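6-phosphogluconolactonase (Thermotoga maritima, PDB 1VL1) hydrolyses 6-phosphogluconolactone to 6-phosphogluconate, the second step in the oxidative stage of the pentose phosphate pathway. Local coordinates at residues Lys32-Met37 and Gln67-Asn72; His75-Asp80 and Asp136-Ala141; Val60-Ala65 and Phe101-Ile106. All blocks are in the same frame, centred on the assembly; numbering follows the deposited sequence.

Contact 1: Lys32-Met37 and Gln67-Asn72; sequences KIRTKM and QKFPWN
Gln67 NE2 is hydrogen-bonded to Lys63 O in helix 57-64, and the other end of the amide, Gln67 OE1, lies 3.8 Å from Arg34 CD. The meeting with Arg34 is a van der Waals one in which the two side chains cross at about a right angle. The guanidinium of Arg34 looks back along its own helix, where NH2 forms a salt bridge with Glu31 OE2. What Arg34 offers the loop is therefore the aliphatic base of its chain. With CG anti to the backbone N (chi1 178°), the chain sets out past Phe69, Arg34 CG coming obliquely within 3.9 Å of Phe69 CZ, while Arg34 CA lies at the ring's edge, in its plane.

Residues 32-37 belong to helix 25-43, and residues 67-72 return the chain from helix 57-64 to strand 74-82. The second segment thus forms the last link of a beta-alpha-beta crossover between the parallel, neighbouring strands 47-51 and 74-82.

Phe69 is the residue that closes this link against the helix, its CE1 resting 4.0 Å from Met37 CB. The end of Met37 then bends at chi3 (61°) and carries its methyl across one face of the ring. Met37 CE lies 4.3 Å from the centroid of Phe69, 9° off the ring normal, a CH-pi contact. The sulfur approaches more obliquely, with Met37 SD 4.7 Å from the same centroid, making this a Met-aromatic pair as well. A long, unbranched and polarisable side chain suits this place, since it can lie against a flat ring without a polar partner. Within the loop, Phe69 CB sits 3.9 Å above the plane of the Trp71 ring, over its centre, and deeper in the fold Met37 and Phe69 both touch Ile74 of strand 74-82.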
loop_
_atom_site.group_PDB
_atom_site.type_symbol
_atom_site.label_atom_id
_atom_site.label_comp_id
_atom_site.label_asym_id
_atom_site.label_seq_id
_atom_site.Cartn_x
_atom_site.Cartn_y
_atom_site.Cartn_z
ATOM N N LYS A 32 -0.328 -14.526 -7.611
ATOM C CA LYS A 32 -0.409 -13.429 -8.571
ATOM C C LYS A 32 0.668 -12.382 -8.331
ATOM O O LYS A 32 1.307 -11.894 -9.275
ATOM C CB LYS A 32 -1.785 -12.766 -8.485
ATOM C CG LYS A 32 -2.882 -13.616 -9.025
ATOM C CD LYS A 32 -2.865 -13.484 -10.555
ATOM C CE LYS A 32 -4.026 -14.112 -11.242
ATOM N NZ LYS A 32 -3.914 -15.594 -11.185
ATOM N N ILE A 33 0.888 -12.042 -7.063
ATOM C CA ILE A 33 1.926 -11.068 -6.722
ATOM C C ILE A 33 3.305 -11.642 -7.031
ATOM O O ILE A 33 4.164 -10.985 -7.628
ATOM C CB ILE A 33 1.805 -10.643 -5.253
ATOM C CG1 ILE A 33 0.502 -9.875 -5.086
ATOM C CG2 ILE A 33 2.964 -9.748 -4.864
ATOM C CD1 ILE A 33 0.252 -9.431 -3.695
ATOM N N ARG A 34 3.520 -12.874 -6.648
ATOM C CA ARG A 34 4.789 -13.515 -6.970
ATOM C C ARG A 34 5.094 -13.412 -8.457
ATOM O O ARG A 34 6.219 -13.038 -8.847
ATOM C CB ARG A 34 4.830 -14.981 -6.510
ATOM C CG ARG A 34 6.149 -15.671 -6.883
ATOM C CD ARG A 34 6.129 -17.169 -6.798
ATOM N NE ARG A 34 5.260 -17.753 -7.829
ATOM C CZ ARG A 34 5.599 -17.908 -9.114
ATOM N NH1 ARG A 34 6.778 -17.493 -9.593
ATOM N NH2 ARG A 34 4.747 -18.467 -9.944
ATOM N N THR A 35 4.116 -13.802 -9.279
ATOM C CA THR A 35 4.299 -13.832 -10.729
ATOM C C THR A 35 4.656 -12.460 -11.276
ATOM O O THR A 35 5.573 -12.337 -12.102
ATOM C CB THR A 35 3.023 -14.364 -11.386
ATOM O OG1 THR A 35 2.926 -15.754 -11.077
ATOM C CG2 THR A 35 3.130 -14.341 -12.890
ATOM N N LYS A 36 3.962 -11.441 -10.777
ATOM C CA LYS A 36 4.189 -10.072 -11.225
ATOM C C LYS A 36 5.556 -9.566 -10.837
ATOM O O LYS A 36 6.240 -8.963 -11.645
ATOM C CB LYS A 36 3.146 -9.121 -10.683
ATOM C CG LYS A 36 3.247 -7.737 -11.314
ATOM C CD LYS A 36 2.765 -7.770 -12.753
ATOM C CE LYS A 36 3.780 -7.225 -13.746
ATOM N NZ LYS A 36 3.306 -7.313 -15.179
ATOM N N MET A 37 5.940 -9.817 -9.590
ATOM C CA MET A 37 7.230 -9.390 -9.081
ATOM C C MET A 37 8.339 -10.082 -9.845
ATOM O O MET A 37 9.343 -9.478 -10.188
ATOM C CB MET A 37 7.339 -9.675 -7.586
ATOM C CG MET A 37 6.397 -8.777 -6.724
ATOM S SD MET A 37 6.521 -9.086 -4.929
ATOM C CE MET A 37 8.221 -8.658 -4.715
ATOM N N GLN A 67 8.779 -16.502 0.209
ATOM C CA GLN A 67 9.137 -16.825 -1.171
ATOM C C GLN A 67 10.639 -16.565 -1.359
ATOM O O GLN A 67 11.184 -15.707 -0.689
ATOM C CB GLN A 67 8.335 -15.961 -2.151
ATOM C CG GLN A 67 6.813 -15.971 -1.994
ATOM C CD GLN A 67 6.263 -17.351 -2.022
ATOM O OE1 GLN A 67 6.239 -17.957 -3.071
ATOM N NE2 GLN A 67 5.816 -17.867 -0.867
ATOM N N LYS A 68 11.283 -17.275 -2.283
ATOM C CA LYS A 68 12.695 -17.068 -2.597
ATOM C C LYS A 68 12.759 -15.987 -3.690
ATOM O O LYS A 68 12.749 -16.267 -4.885
ATOM C CB LYS A 68 13.365 -18.356 -3.041
ATOM C CG LYS A 68 13.529 -19.414 -1.923
ATOM C CD LYS A 68 14.191 -18.897 -0.612
ATOM C CE LYS A 68 14.371 -20.053 0.373
ATOM N NZ LYS A 68 15.052 -19.671 1.688
ATOM N N PHE A 69 12.782 -14.747 -3.234
ATOM C CA PHE A 69 13.076 -13.568 -4.060
ATOM C C PHE A 69 14.494 -13.108 -3.793
ATOM O O PHE A 69 15.083 -13.428 -2.715
ATOM C CB PHE A 69 12.144 -12.428 -3.712
ATOM C CG PHE A 69 10.714 -12.636 -4.132
ATOM C CD1 PHE A 69 10.370 -12.643 -5.457
ATOM C CD2 PHE A 69 9.704 -12.734 -3.174
ATOM C CE1 PHE A 69 9.034 -12.813 -5.835
ATOM C CE2 PHE A 69 8.375 -12.880 -3.545
ATOM C CZ PHE A 69 8.047 -12.943 -4.883
ATOM N N PRO A 70 15.091 -12.386 -4.747
ATOM C CA PRO A 70 16.331 -11.714 -4.478
ATOM C C PRO A 70 15.998 -10.406 -3.761
ATOM O O PRO A 70 15.844 -9.365 -4.389
ATOM C CB PRO A 70 16.912 -11.494 -5.868
ATOM C CG PRO A 70 15.746 -11.300 -6.725
ATOM C CD PRO A 70 14.622 -12.142 -6.133
ATOM N N TRP A 71 15.868 -10.464 -2.435
ATOM C CA TRP A 71 15.318 -9.342 -1.687
ATOM C C TRP A 71 16.125 -8.084 -1.786
ATOM O O TRP A 71 15.568 -7.009 -1.544
ATOM C CB TRP A 71 15.219 -9.718 -0.223
ATOM C CG TRP A 71 14.240 -10.843 0.016
ATOM C CD1 TRP A 71 14.534 -12.076 0.447
ATOM C CD2 TRP A 71 12.818 -10.789 -0.127
ATOM N NE1 TRP A 71 13.392 -12.828 0.563
ATOM C CE2 TRP A 71 12.316 -12.065 0.218
ATOM C CE3 TRP A 71 11.920 -9.798 -0.490
ATOM C CZ2 TRP A 71 10.947 -12.367 0.209
ATOM C CZ3 TRP A 71 10.564 -10.083 -0.503
ATOM C CH2 TRP A 71 10.088 -11.365 -0.144
ATOM N N ASN A 72 17.429 -8.201 -1.972
ATOM C CA ASN A 72 18.263 -7.024 -2.212
ATOM C C ASN A 72 17.871 -6.192 -3.420
ATOM O O ASN A 72 18.290 -5.051 -3.535
ATOM C CB ASN A 72 19.720 -7.372 -2.318
ATOM C CG ASN A 72 20.050 -8.312 -3.472
ATOM O OD1 ASN A 72 19.457 -9.373 -3.595
ATOM N ND2 ASN A 72 21.020 -7.930 -4.306
#

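Contact 2: His75-Asp80 and Asp136-Ala141; sequences HFFLSD and DQFDLA
Matching first torsions, chi1 -55° in Phe77 and -57° in Phe138, place each CG anti to its carbonyl carbon and swing the two rings together. Phe77 starts out toward the other segment, whereas Phe138 reaches it with the far part of its ring. The result is an edge-to-face pair: the edge of Phe138 is turned to the face of Phe77, with centroids 5.2 Å apart and planes at 61°. A single corner does most of the touching, for Phe138 CE1 is 3.8 Å from Phe77 CD1 and stands 3.7 Å above the Phe77 plane, displaced toward the rim. Phenylalanine suits both places, being flat, bulky and without polar atoms to satisfy in a buried setting. Were the Phe77 ring cut back to an alanine, the Phe138 edge would probably lose the face it rests on and turn more freely.

The pair joins strand 74-82 to the loop entering strand 140-143; strand 47-51 of the Rossmann-like sheet runs parallel between the two. From that middle strand Phe48 touches Phe77 and Val50 touches Phe138. Helix 120-134 packs on both rings through Ile131, with Tyr127 and Ala134 also against Phe77, while His112 of strand 111-112 stacks on Phe77.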
loop_
_atom_site.group_PDB
_atom_site.type_symbol
_atom_site.label_atom_id
_atom_site.label_comp_id
_atom_site.label_asym_id
_atom_site.label_seq_id
_atom_site.Cartn_x
_atom_site.Cartn_y
_atom_site.Cartn_z
ATOM N N HIS A 75 12.725 -2.932 -3.275
ATOM C CA HIS A 75 12.588 -1.783 -2.329
ATOM C C HIS A 75 11.158 -1.577 -1.924
ATOM O O HIS A 75 10.258 -1.564 -2.793
ATOM C CB HIS A 75 13.146 -0.520 -2.974
ATOM C CG HIS A 75 14.600 -0.615 -3.272
ATOM N ND1 HIS A 75 15.549 0.109 -2.594
ATOM C CD2 HIS A 75 15.264 -1.395 -4.154
ATOM C CE1 HIS A 75 16.745 -0.234 -3.037
ATOM N NE2 HIS A 75 16.599 -1.140 -3.984
ATOM N N PHE A 76 10.920 -1.408 -0.618
ATOM C CA PHE A 76 9.557 -1.344 -0.111
ATOM C C PHE A 76 9.273 0.041 0.528
ATOM O O PHE A 76 10.138 0.591 1.166
ATOM C CB PHE A 76 9.314 -2.445 0.970
ATOM C CG PHE A 76 9.256 -3.859 0.407
ATOM C CD1 PHE A 76 8.140 -4.284 -0.274
ATOM C CD2 PHE A 76 10.320 -4.714 0.514
ATOM C CE1 PHE A 76 8.052 -5.561 -0.793
ATOM C CE2 PHE A 76 10.227 -6.014 -0.022
ATOM C CZ PHE A 76 9.109 -6.401 -0.657
ATOM N N PHE A 77 8.046 0.518 0.351
ATOM C CA PHE A 77 7.603 1.790 0.883
ATOM C C PHE A 77 6.259 1.630 1.525
ATOM O O PHE A 77 5.381 0.997 0.943
ATOM C CB PHE A 77 7.469 2.815 -0.258
ATOM C CG PHE A 77 8.714 2.972 -1.072
ATOM C CD1 PHE A 77 9.028 2.060 -2.073
ATOM C CD2 PHE A 77 9.547 4.018 -0.861
ATOM C CE1 PHE A 77 10.188 2.163 -2.776
ATOM C CE2 PHE A 77 10.740 4.139 -1.586
ATOM C CZ PHE A 77 11.035 3.232 -2.549
ATOM N N LEU A 78 6.024 2.164 2.717
ATOM C CA LEU A 78 4.650 2.199 3.235
ATOM C C LEU A 78 3.755 3.167 2.479
ATOM O O LEU A 78 4.202 4.265 2.145
ATOM C CB LEU A 78 4.676 2.638 4.681
ATOM C CG LEU A 78 4.843 1.485 5.650
ATOM C CD1 LEU A 78 5.926 0.487 5.351
ATOM C CD2 LEU A 78 5.007 2.087 6.989
ATOM N N SER A 79 2.477 2.841 2.305
ATOM C CA SER A 79 1.541 3.737 1.645
ATOM C C SER A 79 1.144 4.870 2.618
ATOM O O SER A 79 0.724 5.926 2.182
ATOM C CB SER A 79 0.261 3.008 1.238
ATOM O OG SER A 79 -0.328 2.339 2.334
ATOM N N ASP A 80 1.199 4.597 3.902
ATOM C CA ASP A 80 0.780 5.525 4.908
ATOM C C ASP A 80 1.208 5.028 6.288
ATOM O O ASP A 80 1.528 3.867 6.503
ATOM C CB ASP A 80 -0.736 5.739 4.886
ATOM C CG ASP A 80 -1.491 4.503 5.272
ATOM O OD1 ASP A 80 -1.546 3.521 4.490
ATOM O OD2 ASP A 80 -2.006 4.441 6.384
ATOM N N ASP A 136 11.387 7.556 -9.398
ATOM C CA ASP A 136 10.301 8.457 -9.857
ATOM C C ASP A 136 8.992 7.724 -10.169
ATOM O O ASP A 136 7.966 8.339 -10.569
ATOM C CB ASP A 136 10.724 9.284 -11.072
ATOM C CG ASP A 136 11.231 8.446 -12.225
ATOM O OD1 ASP A 136 11.229 7.193 -12.203
ATOM O OD2 ASP A 136 11.705 9.051 -13.237
ATOM N N GLN A 137 9.008 6.403 -9.957
ATOM C CA GLN A 137 7.920 5.533 -10.375
ATOM C C GLN A 137 7.894 4.276 -9.521
ATOM O O GLN A 137 8.879 3.572 -9.470
ATOM C CB GLN A 137 8.130 5.130 -11.849
ATOM C CG GLN A 137 7.009 4.349 -12.473
ATOM C CD GLN A 137 7.182 4.181 -13.972
ATOM O OE1 GLN A 137 6.546 4.899 -14.763
ATOM N NE2 GLN A 137 8.039 3.237 -14.374
ATOM N N PHE A 138 6.772 3.980 -8.868
ATOM C CA PHE A 138 6.606 2.675 -8.241
ATOM C C PHE A 138 6.215 1.659 -9.307
ATOM O O PHE A 138 5.505 1.978 -10.287
ATOM C CB PHE A 138 5.550 2.725 -7.159
ATOM C CG PHE A 138 5.807 3.721 -6.088
ATOM C CD1 PHE A 138 6.908 3.584 -5.246
ATOM C CD2 PHE A 138 4.940 4.757 -5.864
ATOM C CE1 PHE A 138 7.146 4.507 -4.235
ATOM C CE2 PHE A 138 5.145 5.665 -4.822
ATOM C CZ PHE A 138 6.259 5.555 -4.023
ATOM N N ASP A 139 6.684 0.446 -9.134
ATOM C CA ASP A 139 6.325 -0.668 -10.026
ATOM C C ASP A 139 4.993 -1.296 -9.597
ATOM O O ASP A 139 4.160 -1.645 -10.438
ATOM C CB ASP A 139 7.435 -1.726 -9.992
ATOM C CG ASP A 139 8.688 -1.238 -10.615
ATOM O OD1 ASP A 139 8.709 -0.914 -11.839
ATOM O OD2 ASP A 139 9.726 -1.113 -9.942
ATOM N N LEU A 140 4.780 -1.368 -8.295
ATOM C CA LEU A 140 3.651 -2.090 -7.763
ATOM C C LEU A 140 3.184 -1.473 -6.479
ATOM O O LEU A 140 4.019 -1.121 -5.662
ATOM C CB LEU A 140 4.126 -3.487 -7.509
ATOM C CG LEU A 140 3.184 -4.564 -7.023
ATOM C CD1 LEU A 140 2.013 -4.696 -7.962
ATOM C CD2 LEU A 140 3.893 -5.877 -6.997
ATOM N N ALA A 141 1.865 -1.306 -6.310
ATOM C CA ALA A 141 1.308 -0.846 -5.074
ATOM C C ALA A 141 0.310 -1.917 -4.623
ATOM O O ALA A 141 -0.525 -2.331 -5.393
ATOM C CB ALA A 141 0.627 0.489 -5.223
#

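Contact 3: Val60-Ala65 and Phe101-Ile106; sequences VYEKLA and FSRAKI
Residues 60-65, which run along helix 57-64, meet the irregular loop that follows helix 92-101, and the backbones come closest at Ala65 and Ala104, whose CA atoms are 5.0 Å apart. Such closeness calls for small side chains. Ala65 CB and Ala104 CB face each other at 4.3 Å, and Ala104 CB also rests 3.7 Å from Ala65 O. Both alanines are buried, and their single methyls suit main chains this near.

Toward the surface the contact passes to Arg103. Its chain bends at chi3 (74°), bringing the guanidinium back over the helix, where Arg103 NH1 donates a hydrogen bond of 2.9 Å to Glu62 O. The donor lies in the carbonyl plane, on a lone pair of that oxygen, and the N-H...O angle is 151°; the acceptor is slightly tilted from the guanidinium plane. Arginine is apt here because its reach is long and its several N-H groups diverge. NH1 bonds also to Val99 O, in helix 92-101, and NH2 makes a salt bridge with OE2 of Glu66, the residue next after 60-65.

The aliphatic stem of Glu62 takes part too. Glu62 CG sits over one face of the guanidinium, 3.7 Å from Arg103 NH1, and from another direction Ala65 CB approaches the same nitrogen to 3.5 Å. The carboxylate of Glu62 stands nearly perpendicular to the guanidinium, and its OE2 remains 4.8 Å from Arg103 NH2, too far for an ion pair.

Main-chain carbonyls near the C-terminal ends of two helices, 57-64 and 92-101, therefore share one cationic group. The positive charge would be expected to suit the partial negative charge of these helix ends, and the acidic Glu62 and Glu66 nearby probably add to the favourable electrostatics.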
loop_
_atom_site.group_PDB
_atom_site.type_symbol
_atom_site.label_atom_id
_atom_site.label_comp_id
_atom_site.label_asym_id
_atom_site.label_seq_id
_atom_site.Cartn_x
_atom_site.Cartn_y
_atom_site.Cartn_z
ATOM N N VAL A 60 -1.166 -11.764 3.558
ATOM C CA VAL A 60 -0.505 -11.911 2.264
ATOM C C VAL A 60 0.996 -11.676 2.350
ATOM O O VAL A 60 1.791 -12.464 1.869
ATOM C CB VAL A 60 -1.170 -11.038 1.203
ATOM C CG1 VAL A 60 -0.348 -10.994 -0.046
ATOM C CG2 VAL A 60 -2.639 -11.553 0.938
ATOM N N TYR A 61 1.400 -10.631 3.044
ATOM C CA TYR A 61 2.845 -10.349 3.234
ATOM C C TYR A 61 3.534 -11.473 3.967
ATOM O O TYR A 61 4.719 -11.804 3.684
ATOM C CB TYR A 61 3.037 -9.068 4.045
ATOM C CG TYR A 61 2.415 -7.820 3.440
ATOM C CD1 TYR A 61 2.079 -7.754 2.084
ATOM C CD2 TYR A 61 2.159 -6.712 4.224
ATOM C CE1 TYR A 61 1.542 -6.648 1.529
ATOM C CE2 TYR A 61 1.593 -5.594 3.692
ATOM C CZ TYR A 61 1.304 -5.554 2.327
ATOM O OH TYR A 61 0.747 -4.447 1.794
ATOM N N GLU A 62 2.827 -12.047 4.929
ATOM C CA GLU A 62 3.391 -13.112 5.772
ATOM C C GLU A 62 3.832 -14.305 4.897
ATOM O O GLU A 62 4.882 -14.880 5.123
ATOM C CB GLU A 62 2.391 -13.550 6.829
ATOM C CG GLU A 62 2.989 -14.461 7.872
ATOM C CD GLU A 62 2.005 -14.819 8.953
ATOM O OE1 GLU A 62 0.794 -14.466 8.813
ATOM O OE2 GLU A 62 2.456 -15.476 9.925
ATOM N N LYS A 63 3.023 -14.633 3.876
ATOM C CA LYS A 63 3.354 -15.717 2.936
ATOM C C LYS A 63 4.369 -15.246 1.899
ATOM O O LYS A 63 5.261 -16.031 1.565
ATOM C CB LYS A 63 2.124 -16.226 2.222
ATOM C CG LYS A 63 1.176 -17.052 3.076
ATOM N N LEU A 64 4.264 -13.997 1.433
ATOM C CA LEU A 64 5.266 -13.446 0.481
ATOM C C LEU A 64 6.664 -13.498 1.064
ATOM O O LEU A 64 7.625 -13.807 0.374
ATOM C CB LEU A 64 4.948 -12.016 0.061
ATOM C CG LEU A 64 3.890 -11.887 -1.017
ATOM C CD1 LEU A 64 3.423 -10.475 -1.120
ATOM C CD2 LEU A 64 4.474 -12.365 -2.367
ATOM N N ALA A 65 6.766 -13.260 2.372
ATOM C CA ALA A 65 8.066 -13.268 3.049
ATOM C C ALA A 65 8.781 -14.590 2.962
ATOM O O ALA A 65 9.998 -14.636 3.153
ATOM C CB ALA A 65 7.923 -12.866 4.492
ATOM N N PHE A 101 9.288 -7.508 7.036
ATOM C CA PHE A 101 10.632 -6.899 7.046
ATOM C C PHE A 101 11.607 -7.608 7.956
ATOM O O PHE A 101 12.808 -7.545 7.737
ATOM C CB PHE A 101 10.609 -5.403 7.390
ATOM C CG PHE A 101 9.727 -4.540 6.536
ATOM C CD1 PHE A 101 9.540 -4.745 5.165
ATOM C CD2 PHE A 101 9.087 -3.430 7.131
ATOM C CE1 PHE A 101 8.704 -3.893 4.457
ATOM C CE2 PHE A 101 8.331 -2.587 6.402
ATOM C CZ PHE A 101 8.129 -2.827 5.075
ATOM N N SER A 102 11.101 -8.222 9.015
ATOM C CA SER A 102 11.941 -8.928 9.999
ATOM C C SER A 102 11.994 -10.423 9.677
ATOM O O SER A 102 12.716 -11.189 10.362
ATOM C CB SER A 102 11.363 -8.708 11.398
ATOM O OG SER A 102 10.232 -9.589 11.694
ATOM N N ARG A 103 11.189 -10.883 8.687
ATOM C CA ARG A 103 11.127 -12.296 8.340
ATOM C C ARG A 103 11.862 -12.651 7.058
ATOM O O ARG A 103 12.598 -13.654 7.010
ATOM C CB ARG A 103 9.704 -12.780 8.348
ATOM C CG ARG A 103 9.140 -12.915 9.753
ATOM C CD ARG A 103 7.667 -13.327 9.800
ATOM N NE ARG A 103 7.472 -14.745 9.474
ATOM C CZ ARG A 103 6.965 -15.221 8.336
ATOM N NH1 ARG A 103 6.624 -14.423 7.349
ATOM N NH2 ARG A 103 6.844 -16.539 8.166
ATOM N N ALA A 104 11.722 -11.860 6.026
ATOM C CA ALA A 104 12.587 -11.973 4.873
ATOM C C ALA A 104 13.866 -11.180 5.098
ATOM O O ALA A 104 13.865 -10.161 5.787
ATOM C CB ALA A 104 11.847 -11.423 3.663
ATOM N N LYS A 105 14.968 -11.635 4.526
ATOM C CA LYS A 105 16.249 -10.934 4.708
ATOM C C LYS A 105 16.384 -9.788 3.675
ATOM O O LYS A 105 17.183 -9.829 2.732
ATOM C CB LYS A 105 17.407 -11.933 4.754
ATOM C CG LYS A 105 17.395 -12.700 6.134
ATOM C CD LYS A 105 18.380 -13.893 6.288
ATOM C CE LYS A 105 18.052 -14.725 7.546
ATOM N NZ LYS A 105 19.180 -15.435 8.173
ATOM N N ILE A 106 15.572 -8.767 3.886
ATOM C CA ILE A 106 15.582 -7.577 3.070
ATOM C C ILE A 106 16.573 -6.591 3.677
ATOM O O ILE A 106 16.476 -6.268 4.898
ATOM C CB ILE A 106 14.182 -6.979 3.037
ATOM C CG1 ILE A 106 13.099 -7.943 2.472
ATOM C CG2 ILE A 106 14.196 -5.668 2.263
ATOM C CD1 ILE A 106 11.636 -7.583 2.871
#

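Overall arrangement
From the N terminus, contact 1 closes first: helix 25-43 meets the loop 67-72, enclosing strand 47-51 and most of the crossover through helix 57-64. Contact 3 opens within that span, at 60-65, and closes at 101-106, beyond strand 74-82 and at the end of helix 92-101, so the two cross. Contact 2 starts at 75-80, after contact 1 has closed, and ends at 136-141; it is in series with contact 1 and crosses contact 3. Trp71 joins contacts 1 and 3 by packing on Ala104 and Ile106. Phe76 links contacts 2 and 3 through Phe101 and Ile106, while Met37 meets Leu140 between contacts 1 and 2. Together they tie helices and connecting loops to the central sheet.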